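Local coordinates for protein auracyanin-A (PDB 2AAN) that carries electrons through a single bound copper ion, probably as a soluble acceptor for the membrane-embedded alternative complex III of a photosynthetic bacterium, at residues V19-S25 / T46-N52; T35-A41 / Q133-N139; N51-Q57 / L100-E105; Q57-I61 / A84-P88. All blocks are in the same frame, centred on the assembly; numbering follows the deposited sequence.

Contact 1. Residues V19-S25 / T46-N52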
loop_
_atom_site.group_PDB
_atom_site.type_symbol
_atom_site.label_atom_id
_atom_site.label_comp_id
_atom_site.label_asym_id
_atom_site.label_seq_id
_atom_site.Cartn_x
_atom_site.Cartn_y
_atom_site.Cartn_z
ATOM N N VAL A 19 8.549 -11.298 9.837
ATOM C CA VAL A 19 9.533 -10.514 9.112
ATOM C C VAL A 19 9.068 -9.089 8.895
ATOM O O VAL A 19 7.864 -8.780 8.911
ATOM C CB VAL A 19 9.831 -11.100 7.736
ATOM C CG1 VAL A 19 10.470 -12.460 7.874
ATOM C CG2 VAL A 19 8.546 -11.117 6.831
ATOM N N THR A 20 10.030 -8.204 8.749
ATOM C CA THR A 20 9.740 -6.869 8.325
ATOM C C THR A 20 10.171 -6.793 6.867
ATOM O O THR A 20 11.217 -7.296 6.489
ATOM C CB THR A 20 10.483 -5.802 9.141
ATOM O OG1 THR A 20 9.985 -5.789 10.482
ATOM C CG2 THR A 20 10.287 -4.418 8.534
ATOM N N ILE A 21 9.357 -6.162 6.056
ATOM C CA ILE A 21 9.745 -5.838 4.695
ATOM C C ILE A 21 9.848 -4.317 4.608
ATOM O O ILE A 21 8.898 -3.590 4.924
ATOM C CB ILE A 21 8.750 -6.356 3.677
ATOM C CG1 ILE A 21 8.757 -7.875 3.667
ATOM C CG2 ILE A 21 9.101 -5.813 2.294
ATOM C CD1 ILE A 21 7.601 -8.441 2.908
ATOM N N GLU A 22 11.026 -3.842 4.208
ATOM C CA GLU A 22 11.270 -2.412 4.056
ATOM C C GLU A 22 10.813 -2.003 2.673
ATOM O O GLU A 22 11.116 -2.664 1.703
ATOM C CB GLU A 22 12.750 -2.088 4.157
ATOM C CG GLU A 22 13.498 -2.799 5.230
ATOM C CD GLU A 22 13.360 -2.149 6.555
ATOM O OE1 GLU A 22 13.918 -2.716 7.516
ATOM O OE2 GLU A 22 12.718 -1.080 6.653
ATOM N N ILE A 23 10.086 -0.908 2.578
ATOM C CA ILE A 23 9.746 -0.375 1.263
ATOM C C ILE A 23 9.617 1.103 1.401
ATOM O O ILE A 23 9.361 1.602 2.490
ATOM C CB ILE A 23 8.457 -1.030 0.681
ATOM C CG1 ILE A 23 8.195 -0.579 -0.749
ATOM C CG2 ILE A 23 7.253 -0.795 1.604
ATOM C CD1 ILE A 23 7.129 -1.382 -1.442
ATOM N N GLY A 24 9.815 1.822 0.302
ATOM C CA GLY A 24 9.698 3.261 0.384
ATOM C C GLY A 24 9.204 3.826 -0.915
ATOM O O GLY A 24 8.900 3.101 -1.838
ATOM N N SER A 25 9.099 5.138 -0.963
ATOM C CA SER A 25 8.877 5.819 -2.216
ATOM C C SER A 25 10.225 5.831 -2.964
ATOM O O SER A 25 11.295 5.850 -2.373
ATOM C CB SER A 25 8.352 7.210 -1.993
ATOM O OG SER A 25 9.344 8.075 -1.476
ATOM N N THR A 46 5.427 -7.319 8.671
ATOM C CA THR A 46 5.395 -5.914 9.010
ATOM C C THR A 46 5.973 -5.168 7.793
ATOM O O THR A 46 7.113 -5.379 7.408
ATOM C CB THR A 46 6.185 -5.582 10.313
ATOM O OG1 THR A 46 5.613 -6.295 11.438
ATOM C CG2 THR A 46 6.133 -4.062 10.588
ATOM N N ILE A 47 5.153 -4.350 7.163
ATOM C CA ILE A 47 5.627 -3.412 6.145
ATOM C C ILE A 47 6.040 -2.122 6.840
ATOM O O ILE A 47 5.269 -1.527 7.593
ATOM C CB ILE A 47 4.532 -3.135 5.075
ATOM C CG1 ILE A 47 4.187 -4.422 4.309
ATOM C CG2 ILE A 47 4.971 -1.988 4.161
ATOM C CD1 ILE A 47 5.182 -4.828 3.307
ATOM N N ARG A 48 7.295 -1.776 6.670
ATOM C CA ARG A 48 7.832 -0.537 7.155
ATOM C C ARG A 48 8.049 0.352 5.933
ATOM O O ARG A 48 8.977 0.167 5.160
ATOM C CB ARG A 48 9.128 -0.799 7.907
ATOM C CG ARG A 48 9.745 0.438 8.556
ATOM C CD ARG A 48 10.957 0.068 9.413
ATOM N NE ARG A 48 11.690 1.253 9.849
ATOM C CZ ARG A 48 11.363 2.019 10.895
ATOM N NH1 ARG A 48 10.302 1.736 11.661
ATOM N NH2 ARG A 48 12.109 3.085 11.182
ATOM N N PHE A 49 7.142 1.297 5.753
ATOM C CA PHE A 49 7.100 2.136 4.585
ATOM C C PHE A 49 7.717 3.463 4.907
ATOM O O PHE A 49 7.266 4.168 5.788
ATOM C CB PHE A 49 5.659 2.304 4.153
ATOM C CG PHE A 49 5.467 3.212 2.993
ATOM C CD1 PHE A 49 6.178 3.054 1.836
ATOM C CD2 PHE A 49 4.537 4.245 3.059
ATOM C CE1 PHE A 49 5.970 3.868 0.733
ATOM C CE2 PHE A 49 4.342 5.083 1.970
ATOM C CZ PHE A 49 5.099 4.895 0.796
ATOM N N LYS A 50 8.785 3.759 4.195
ATOM C CA LYS A 50 9.541 4.961 4.405
ATOM C C LYS A 50 9.228 5.932 3.278
ATOM O O LYS A 50 9.487 5.663 2.087
ATOM C CB LYS A 50 11.026 4.649 4.405
ATOM C CG LYS A 50 11.907 5.833 4.781
ATOM C CD LYS A 50 13.385 5.417 4.678
ATOM C CE LYS A 50 14.333 6.477 5.261
ATOM N NZ LYS A 50 13.917 7.873 4.928
ATOM N N ASN A 51 8.656 7.065 3.648
ATOM C CA ASN A 51 8.449 8.132 2.683
ATOM C C ASN A 51 9.748 8.863 2.452
ATOM O O ASN A 51 10.214 9.597 3.310
ATOM C CB ASN A 51 7.360 9.111 3.163
ATOM C CG ASN A 51 6.918 10.037 2.078
ATOM O OD1 ASN A 51 7.529 10.067 1.002
ATOM N ND2 ASN A 51 5.841 10.770 2.312
ATOM N N ASN A 52 10.328 8.688 1.276
ATOM C CA ASN A 52 11.593 9.337 0.926
ATOM C C ASN A 52 11.419 10.688 0.249
ATOM O O ASN A 52 12.368 11.241 -0.288
ATOM C CB ASN A 52 12.395 8.392 0.027
ATOM C CG ASN A 52 12.870 7.177 0.781
ATOM O OD1 ASN A 52 13.537 7.321 1.795
ATOM N ND2 ASN A 52 12.528 5.975 0.305
HETATM O O HOH W 1 6.596 -8.815 11.627
HETATM O O HOH W 2 11.645 1.125 5.053
#
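V19 opens a parallel strand pairing: its O accepts from T46 N at 2.9 Å, while a water bridges V19 O and T46 OG1. T20 pairs with T46, beta-branched residues suited to an extended outer face; T46 OG1 also bonds T110. I21 bonds T46 O through N (2.7 Å) and R48 N through O (3.0 Å), and turns its side chain inward, beside I47, against L37 and V39 of the other sheet. E22 and R48 return to the solvent face, their charges beyond salt-bridge range (E22 OE2 to R48 NE 4.1 Å); a water lies within hydrogen-bonding distance of both E22 OE2 and R48 O. I23, buried, bonds R48 O through N and K50 N through O, and its CG2 packs 3.6 Å from I47 CG2; F49, beside it, touches the copper ligand H58 and approaches M132. At G24 a CB would collide with K50 O and N52 ND2, so glycine fits. S25 N donates to K50 O (3.1 Å), its O accepts from N52 ND2 and its OG from N52 N, both 3.0 Å; S25 OG is also hydrogen-bonded to G27 O. The chemistry implies an amphipathic edge of the cupredoxin sandwich, apolar inside and hydrated outside.

Contact 2. Residues T35-A41 / Q133-N139. With SO4 (sulfate ion), chain D.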
loop_
_atom_site.group_PDB
_atom_site.type_symbol
_atom_site.label_atom_id
_atom_site.label_comp_id
_atom_site.label_asym_id
_atom_site.label_seq_id
_atom_site.Cartn_x
_atom_site.Cartn_y
_atom_site.Cartn_z
ATOM N N THR A 35 8.861 -2.967 -6.592
ATOM C CA THR A 35 7.642 -3.247 -7.346
ATOM C C THR A 35 7.222 -4.684 -7.172
ATOM O O THR A 35 6.162 -5.082 -7.661
ATOM C CB THR A 35 7.747 -2.971 -8.865
ATOM O OG1 THR A 35 8.847 -3.691 -9.438
ATOM C CG2 THR A 35 7.843 -1.500 -9.123
ATOM N N GLU A 36 8.011 -5.431 -6.429
ATOM C CA GLU A 36 7.504 -6.666 -5.958
ATOM C C GLU A 36 8.084 -7.229 -4.680
ATOM O O GLU A 36 9.259 -7.082 -4.392
ATOM C CB GLU A 36 7.476 -7.672 -7.072
ATOM C CG GLU A 36 8.730 -8.435 -7.177
ATOM C CD GLU A 36 8.474 -9.909 -7.271
ATOM O OE1 GLU A 36 7.521 -10.293 -7.963
ATOM O OE2 GLU A 36 9.257 -10.669 -6.673
ATOM N N LEU A 37 7.191 -7.842 -3.926
ATOM C CA LEU A 37 7.474 -8.433 -2.615
ATOM C C LEU A 37 6.971 -9.852 -2.612
ATOM O O LEU A 37 5.963 -10.135 -3.233
ATOM C CB LEU A 37 6.756 -7.646 -1.527
ATOM C CG LEU A 37 6.999 -6.142 -1.495
ATOM C CD1 LEU A 37 6.125 -5.473 -0.428
ATOM C CD2 LEU A 37 8.483 -5.806 -1.282
ATOM N N THR A 38 7.710 -10.752 -1.968
ATOM C CA THR A 38 7.319 -12.138 -1.874
ATOM C C THR A 38 7.314 -12.526 -0.418
ATOM O O THR A 38 8.265 -12.244 0.300
ATOM C CB THR A 38 8.282 -13.061 -2.614
ATOM O OG1 THR A 38 8.348 -12.671 -3.980
ATOM C CG2 THR A 38 7.778 -14.498 -2.554
ATOM N N VAL A 39 6.206 -13.127 0.008
ATOM C CA VAL A 39 6.059 -13.620 1.366
ATOM C C VAL A 39 5.408 -14.996 1.265
ATOM O O VAL A 39 5.027 -15.419 0.165
ATOM C CB VAL A 39 5.221 -12.665 2.254
ATOM C CG1 VAL A 39 5.949 -11.310 2.410
ATOM C CG2 VAL A 39 3.811 -12.452 1.699
ATOM N N SER A 40 5.268 -15.666 2.407
ATOM C CA SER A 40 4.555 -16.961 2.499
ATOM C C SER A 40 3.163 -16.736 3.041
ATOM O O SER A 40 2.963 -15.861 3.865
ATOM C CB SER A 40 5.289 -17.923 3.441
ATOM O OG SER A 40 6.684 -17.882 3.203
ATOM N N ALA A 41 2.204 -17.546 2.609
ATOM C CA ALA A 41 0.849 -17.433 3.109
ATOM C C ALA A 41 0.813 -17.609 4.652
ATOM O O ALA A 41 1.497 -18.456 5.199
ATOM C CB ALA A 41 -0.047 -18.465 2.431
ATOM N N GLN A 133 2.165 1.622 -7.969
ATOM C CA GLN A 133 1.656 0.297 -7.681
ATOM C C GLN A 133 2.757 -0.748 -7.737
ATOM O O GLN A 133 3.814 -0.552 -8.350
ATOM C CB GLN A 133 0.531 -0.085 -8.657
ATOM C CG GLN A 133 0.917 -0.051 -10.126
ATOM C CD GLN A 133 -0.101 -0.710 -11.013
ATOM O OE1 GLN A 133 -0.296 -1.940 -10.959
ATOM N NE2 GLN A 133 -0.759 0.101 -11.867
ATOM N N GLY A 134 2.483 -1.863 -7.087
ATOM C CA GLY A 134 3.343 -3.008 -7.143
ATOM C C GLY A 134 2.561 -4.280 -6.881
ATOM O O GLY A 134 1.322 -4.271 -6.849
ATOM N N LYS A 135 3.308 -5.360 -6.692
ATOM C CA LYS A 135 2.750 -6.699 -6.592
ATOM C C LYS A 135 3.300 -7.447 -5.364
ATOM O O LYS A 135 4.496 -7.476 -5.168
ATOM C CB LYS A 135 3.167 -7.444 -7.859
ATOM C CG LYS A 135 2.615 -8.807 -8.081
ATOM C CD LYS A 135 3.008 -9.296 -9.480
ATOM C CE LYS A 135 4.451 -9.834 -9.514
ATOM N NZ LYS A 135 4.860 -10.278 -10.908
ATOM N N LEU A 136 2.409 -8.029 -4.563
ATOM C CA LEU A 136 2.786 -8.903 -3.455
ATOM C C LEU A 136 2.561 -10.357 -3.921
ATOM O O LEU A 136 1.453 -10.722 -4.276
ATOM C CB LEU A 136 1.935 -8.618 -2.219
ATOM C CG LEU A 136 2.217 -9.591 -1.076
ATOM C CD1 LEU A 136 3.558 -9.263 -0.431
ATOM C CD2 LEU A 136 1.108 -9.567 -0.037
ATOM N N VAL A 137 3.624 -11.154 -3.915
ATOM C CA VAL A 137 3.547 -12.580 -4.240
ATOM C C VAL A 137 3.519 -13.371 -2.948
ATOM O O VAL A 137 4.450 -13.283 -2.138
ATOM C CB VAL A 137 4.735 -13.032 -5.093
ATOM C CG1 VAL A 137 4.576 -14.510 -5.503
ATOM C CG2 VAL A 137 4.841 -12.178 -6.355
ATOM N N VAL A 138 2.457 -14.136 -2.755
ATOM C CA VAL A 138 2.318 -14.969 -1.566
ATOM C C VAL A 138 2.381 -16.417 -2.026
ATOM O O VAL A 138 1.574 -16.830 -2.879
ATOM C CB VAL A 138 0.998 -14.698 -0.844
ATOM C CG1 VAL A 138 0.965 -15.467 0.487
ATOM C CG2 VAL A 138 0.828 -13.226 -0.591
ATOM N N ASN A 139 3.355 -17.160 -1.502
ATOM C CA ASN A 139 3.575 -18.565 -1.877
ATOM C C ASN A 139 2.907 -19.536 -0.913
ATOM O O ASN A 139 2.884 -19.301 0.301
ATOM C CB ASN A 139 5.074 -18.846 -1.974
ATOM C CG ASN A 139 5.717 -18.140 -3.154
ATOM O OD1 ASN A 139 6.756 -17.486 -3.022
ATOM N ND2 ASN A 139 5.087 -18.260 -4.327
HETATM S S SO4 D . 3.025 -13.070 -11.555
HETATM O O1 SO4 D . 2.564 -11.701 -11.581
HETATM O O2 SO4 D . 1.948 -13.940 -12.025
HETATM O O3 SO4 D . 3.442 -13.489 -10.218
HETATM O O4 SO4 D . 4.174 -13.183 -12.451
#
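Six backbone hydrogen bonds join strand 36-39 to strand 133-138 and the residues at their ends, in the staggered pattern of parallel strands. T35 O takes K135 N and L37 N gives to K135 O, both at 3.0 Å; L37 O receives V137 N at 2.6 Å, V39 N reaches V137 O at 2.8 Å, and V39 O receives N139 N at 2.9 Å. Beyond the strand, A41 N donates to N139 O at 3.0 Å. The alternate residues G134, L136 and V138 pair instead with strand 117-122, through Y121, Y119 and G117. In this cupredoxin sandwich the last strand of the chain lies beside an early one at the edge of the five-stranded sheet. L37, V39, L136 and V138 face the interior of the sandwich, with V39 CG2 lying 3.8 Å from both L136 CD1 and V138 CG2; branched aliphatics fill that space without leaving polar groups to satisfy. On the other face E36, T38 and K135 meet solvent. K135 NZ forms a long salt bridge of 4.0 Å with E36 OE1, and donates more closely, at 2.8 Å, to O1 of a sulfate probably left by the crystallisation liquor.

Contact 3. Residues N51-Q57 / L100-E105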
loop_
_atom_site.group_PDB
_atom_site.type_symbol
_atom_site.label_atom_id
_atom_site.label_comp_id
_atom_site.label_asym_id
_atom_site.label_seq_id
_atom_site.Cartn_x
_atom_site.Cartn_y
_atom_site.Cartn_z
ATOM N N ASN A 51 8.656 7.065 3.648
ATOM C CA ASN A 51 8.449 8.132 2.683
ATOM C C ASN A 51 9.748 8.863 2.452
ATOM O O ASN A 51 10.214 9.597 3.310
ATOM C CB ASN A 51 7.360 9.111 3.163
ATOM C CG ASN A 51 6.918 10.037 2.078
ATOM O OD1 ASN A 51 7.529 10.067 1.002
ATOM N ND2 ASN A 51 5.841 10.770 2.312
ATOM N N ASN A 52 10.328 8.688 1.276
ATOM C CA ASN A 52 11.593 9.337 0.926
ATOM C C ASN A 52 11.419 10.688 0.249
ATOM O O ASN A 52 12.368 11.241 -0.288
ATOM C CB ASN A 52 12.395 8.392 0.027
ATOM C CG ASN A 52 12.870 7.177 0.781
ATOM O OD1 ASN A 52 13.537 7.321 1.795
ATOM N ND2 ASN A 52 12.528 5.975 0.305
ATOM N N SER A 53 10.197 11.193 0.232
ATOM C CA SER A 53 9.939 12.548 -0.255
ATOM C C SER A 53 9.618 13.439 0.939
ATOM O O SER A 53 8.992 12.999 1.918
ATOM C CB SER A 53 8.748 12.574 -1.213
ATOM O OG SER A 53 8.370 13.909 -1.554
ATOM N N ALA A 54 10.019 14.695 0.821
ATOM C CA ALA A 54 9.754 15.709 1.824
ATOM C C ALA A 54 8.420 16.381 1.524
ATOM O O ALA A 54 7.887 17.079 2.357
ATOM C CB ALA A 54 10.875 16.742 1.796
ATOM N N VAL A 55 7.860 16.141 0.332
ATOM C CA VAL A 55 6.744 16.963 -0.170
ATOM C C VAL A 55 5.542 16.173 -0.723
ATOM O O VAL A 55 4.627 16.736 -1.331
ATOM C CB VAL A 55 7.278 17.937 -1.244
ATOM C CG1 VAL A 55 8.389 18.820 -0.651
ATOM C CG2 VAL A 55 7.803 17.190 -2.476
ATOM N N GLN A 56 5.527 14.873 -0.482
ATOM C CA GLN A 56 4.441 14.049 -0.917
ATOM C C GLN A 56 3.966 13.394 0.344
ATOM O O GLN A 56 4.758 13.243 1.295
ATOM C CB GLN A 56 4.952 13.024 -1.886
ATOM C CG GLN A 56 5.440 13.602 -3.167
ATOM C CD GLN A 56 4.314 13.982 -4.099
ATOM O OE1 GLN A 56 3.132 13.708 -3.833
ATOM N NE2 GLN A 56 4.677 14.550 -5.230
ATOM N N GLN A 57 2.674 13.079 0.359
ATOM C CA GLN A 57 2.140 12.061 1.250
ATOM C C GLN A 57 2.016 10.798 0.432
ATOM O O GLN A 57 1.808 10.868 -0.752
ATOM C CB GLN A 57 0.782 12.459 1.889
ATOM C CG GLN A 57 -0.132 13.208 0.986
ATOM C CD GLN A 57 -1.439 13.568 1.599
ATOM O OE1 GLN A 57 -1.758 13.177 2.720
ATOM N NE2 GLN A 57 -2.230 14.318 0.847
ATOM N N LEU A 100 -1.168 6.815 6.865
ATOM C CA LEU A 100 -0.771 7.792 5.894
ATOM C C LEU A 100 0.563 8.381 6.263
ATOM O O LEU A 100 0.737 8.878 7.355
ATOM C CB LEU A 100 -1.806 8.893 5.844
ATOM C CG LEU A 100 -1.784 9.934 4.735
ATOM C CD1 LEU A 100 -1.809 9.338 3.356
ATOM C CD2 LEU A 100 -3.002 10.801 4.894
ATOM N N ALA A 101 1.511 8.361 5.341
ATOM C CA ALA A 101 2.838 8.850 5.672
ATOM C C ALA A 101 3.040 10.242 5.089
ATOM O O ALA A 101 2.951 10.447 3.893
ATOM C CB ALA A 101 3.874 7.909 5.215
ATOM N N ASN A 102 3.294 11.207 5.966
ATOM C CA ASN A 102 3.652 12.554 5.555
ATOM C C ASN A 102 5.093 12.629 5.143
ATOM O O ASN A 102 5.821 11.629 5.205
ATOM C CB ASN A 102 3.336 13.534 6.688
ATOM C CG ASN A 102 1.837 13.673 6.909
ATOM O OD1 ASN A 102 1.047 13.544 5.973
ATOM N ND2 ASN A 102 1.446 13.933 8.128
ATOM N N GLY A 103 5.515 13.811 4.704
ATOM C CA GLY A 103 6.901 14.027 4.268
ATOM C C GLY A 103 7.952 13.470 5.226
ATOM O O GLY A 103 7.883 13.706 6.429
ATOM N N ASN A 104 8.898 12.697 4.688
ATOM C CA ASN A 104 9.999 12.102 5.444
ATOM C C ASN A 104 9.583 11.170 6.586
ATOM O O ASN A 104 10.394 10.819 7.403
ATOM C CB ASN A 104 10.954 13.185 5.939
ATOM C CG ASN A 104 11.593 13.960 4.802
ATOM O OD1 ASN A 104 11.587 15.184 4.791
ATOM N ND2 ASN A 104 12.140 13.243 3.837
ATOM N N GLU A 105 8.337 10.718 6.603
ATOM C CA GLU A 105 7.829 9.899 7.690
ATOM C C GLU A 105 7.937 8.413 7.379
ATOM O O GLU A 105 7.769 7.997 6.245
ATOM C CB GLU A 105 6.372 10.272 7.966
ATOM C CG GLU A 105 5.743 9.559 9.150
ATOM C CD GLU A 105 4.306 10.035 9.498
ATOM O OE1 GLU A 105 3.691 10.864 8.754
ATOM O OE2 GLU A 105 3.806 9.558 10.552
#
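N51 covers the A101-N102 backbone with its carboxamide, whose ND2 donates weakly to N102 O (3.0 Å) and A101 O (3.3 Å) and more firmly to Q56 O (2.9 Å). At the other end OD1 accepts from S53 N, closing an Asx turn; asparagine suits the place because one short amide offers both donor and acceptor to neighbouring backbone. S53 OG then takes V55 N in an ST turn, and also bonds E28. These two loops lie at the copper-binding end of the cupredoxin fold, where N51 touches the ligand H58 and Q56 touches the ligand H128. Backbone pairing ties the loops directly: N51 N donates to E105 O at 2.9 Å and N104 N to S53 O at 2.8 Å. Residues N102 to E105 form a type II turn, in which N104 adopts positive phi, a conformation asparagine tolerates well. G103 presses its CA 3.3 Å from S53 O, where a CB would strike A54 O.

Contact 4. Residues Q57-I61 / A84-P88. With CU (copper (II) ion), chain B.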
loop_
_atom_site.group_PDB
_atom_site.type_symbol
_atom_site.label_atom_id
_atom_site.label_comp_id
_atom_site.label_asym_id
_atom_site.label_seq_id
_atom_site.Cartn_x
_atom_site.Cartn_y
_atom_site.Cartn_z
ATOM N N GLN A 57 2.674 13.079 0.359
ATOM C CA GLN A 57 2.140 12.061 1.250
ATOM C C GLN A 57 2.016 10.798 0.432
ATOM O O GLN A 57 1.808 10.868 -0.752
ATOM C CB GLN A 57 0.782 12.459 1.889
ATOM C CG GLN A 57 -0.132 13.208 0.986
ATOM C CD GLN A 57 -1.439 13.568 1.599
ATOM O OE1 GLN A 57 -1.758 13.177 2.720
ATOM N NE2 GLN A 57 -2.230 14.318 0.847
ATOM N N HIS A 58 2.145 9.654 1.085
ATOM C CA HIS A 58 1.941 8.359 0.455
ATOM C C HIS A 58 1.330 7.395 1.465
ATOM O O HIS A 58 1.563 7.499 2.672
ATOM C CB HIS A 58 3.266 7.730 0.050
ATOM C CG HIS A 58 4.012 8.456 -1.032
ATOM N ND1 HIS A 58 3.557 8.541 -2.330
ATOM C CD2 HIS A 58 5.193 9.127 -1.002
ATOM C CE1 HIS A 58 4.425 9.230 -3.055
ATOM N NE2 HIS A 58 5.445 9.573 -2.278
ATOM N N ASN A 59 0.712 6.357 0.931
ATOM C CA ASN A 59 0.399 5.184 1.736
ATOM C C ASN A 59 0.710 3.905 0.974
ATOM O O ASN A 59 1.171 3.945 -0.173
ATOM C CB ASN A 59 -1.041 5.240 2.291
ATOM C CG ASN A 59 -2.104 5.357 1.222
ATOM O OD1 ASN A 59 -1.877 4.979 0.101
ATOM N ND2 ASN A 59 -3.288 5.889 1.578
ATOM N N TRP A 60 0.526 2.786 1.656
ATOM C CA TRP A 60 0.748 1.431 1.090
ATOM C C TRP A 60 -0.464 0.644 1.480
ATOM O O TRP A 60 -0.654 0.391 2.658
ATOM C CB TRP A 60 1.996 0.785 1.677
ATOM C CG TRP A 60 2.338 -0.563 1.113
ATOM C CD1 TRP A 60 3.214 -0.817 0.121
ATOM C CD2 TRP A 60 1.879 -1.837 1.584
ATOM N NE1 TRP A 60 3.270 -2.176 -0.139
ATOM C CE2 TRP A 60 2.481 -2.828 0.768
ATOM C CE3 TRP A 60 0.991 -2.240 2.572
ATOM C CZ2 TRP A 60 2.215 -4.186 0.913
ATOM C CZ3 TRP A 60 0.729 -3.593 2.718
ATOM C CH2 TRP A 60 1.358 -4.551 1.914
ATOM N N ILE A 61 -1.288 0.328 0.486
ATOM C CA ILE A 61 -2.544 -0.360 0.693
ATOM C C ILE A 61 -2.547 -1.659 -0.116
ATOM O O ILE A 61 -2.385 -1.646 -1.340
ATOM C CB ILE A 61 -3.737 0.517 0.247
ATOM C CG1 ILE A 61 -3.663 1.939 0.841
ATOM C CG2 ILE A 61 -5.077 -0.147 0.538
ATOM C CD1 ILE A 61 -3.641 2.098 2.353
ATOM N N ALA A 84 -9.466 9.945 6.398
ATOM C CA ALA A 84 -9.849 8.562 6.107
ATOM C C ALA A 84 -8.777 7.845 5.301
ATOM O O ALA A 84 -9.064 6.842 4.635
ATOM C CB ALA A 84 -11.133 8.538 5.321
ATOM N N ASN A 85 -7.559 8.387 5.321
ATOM C CA ASN A 85 -6.427 7.801 4.613
ATOM C C ASN A 85 -6.734 7.692 3.127
ATOM O O ASN A 85 -6.263 6.784 2.474
ATOM C CB ASN A 85 -6.080 6.413 5.211
ATOM C CG ASN A 85 -4.607 5.945 4.920
ATOM O OD1 ASN A 85 -3.786 6.670 4.352
ATOM N ND2 ASN A 85 -4.297 4.724 5.335
ATOM N N TYR A 86 -7.514 8.630 2.584
ATOM C CA TYR A 86 -7.916 8.563 1.176
ATOM C C TYR A 86 -8.389 7.161 0.850
ATOM O O TYR A 86 -8.009 6.589 -0.170
ATOM C CB TYR A 86 -6.772 8.974 0.249
ATOM C CG TYR A 86 -6.308 10.403 0.468
ATOM C CD1 TYR A 86 -5.152 10.669 1.166
ATOM C CD2 TYR A 86 -7.042 11.484 -0.014
ATOM C CE1 TYR A 86 -4.714 11.980 1.360
ATOM C CE2 TYR A 86 -6.613 12.811 0.179
ATOM C CZ TYR A 86 -5.438 13.034 0.882
ATOM O OH TYR A 86 -5.004 14.327 1.092
ATOM N N LEU A 87 -9.232 6.612 1.716
ATOM C CA LEU A 87 -9.765 5.262 1.504
ATOM C C LEU A 87 -11.235 5.195 1.842
ATOM O O LEU A 87 -11.728 5.983 2.642
ATOM C CB LEU A 87 -9.040 4.271 2.407
ATOM C CG LEU A 87 -7.676 3.783 1.961
ATOM C CD1 LEU A 87 -7.154 2.906 3.083
ATOM C CD2 LEU A 87 -7.751 3.014 0.664
ATOM N N PRO A 88 -11.945 4.249 1.221
ATOM C CA PRO A 88 -13.328 3.987 1.626
ATOM C C PRO A 88 -13.418 3.280 2.973
ATOM O O PRO A 88 -12.532 2.482 3.342
ATOM C CB PRO A 88 -13.846 3.066 0.529
ATOM C CG PRO A 88 -12.661 2.381 0.043
ATOM C CD PRO A 88 -11.505 3.353 0.146
HETATM CU CU CU B . 1.696 8.030 -3.052
#
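Two side-chain amides reach across a gap between backbones that come no closer than 7.9 Å, CA to CA, at N59 and N85. N59 ND2 donates to N85 OD1 at 2.9 Å in a nearly straight bond, while N59 OD1 accepts from T124 N, next to the copper ligand C123; N85 ND2 goes to S98 O. Asparagine serves well at both positions, since each amide can give and accept at once. N85 and Y86 both have positive phi, and L87 N bonds back to A84 O, so the 84-88 loop turns tightly and points Y86 and L87 toward the other segment. Q57 is long enough for its NE2 to donate to Y86 OH at 2.8 Å. Farther along the two segments, I61 CD1 packs 3.7 Å from L87 CD1 in a small apolar patch that continues to I73 of helix 67-80. H58 takes no part in this crossing: it points away and binds copper through ND1 at 2.1 Å, with C123, H128 and M132 completing the type 1 (blue) site. Its neighbours Q57 and N59 are thus held from the opposite side, an arrangement consistent with a copper ligand loop kept in fixed geometry.

Overall arrangement
From the N terminus, strand 19-24 pairs with strand 44-50 in contact 1, closing a short loop that contains strand 36-39. That strand leaves for the other sheet and meets the C-terminal strand in contact 2, so contacts 1 and 2 cross along the chain; I21 packs on L37 and V39, and I47 on L37, between the sheets. Contact 3 follows contact 1, sharing N51 and N52, and joins the loop after strand 44-50 to the loop before strand 106-112 at the copper end. Contact 4 nests within it, sharing Q57, and joins the H58 segment to the loop after helix 67-80; A101 N probably bonds H58 O between them. Both lie inside the long loop of contact 2.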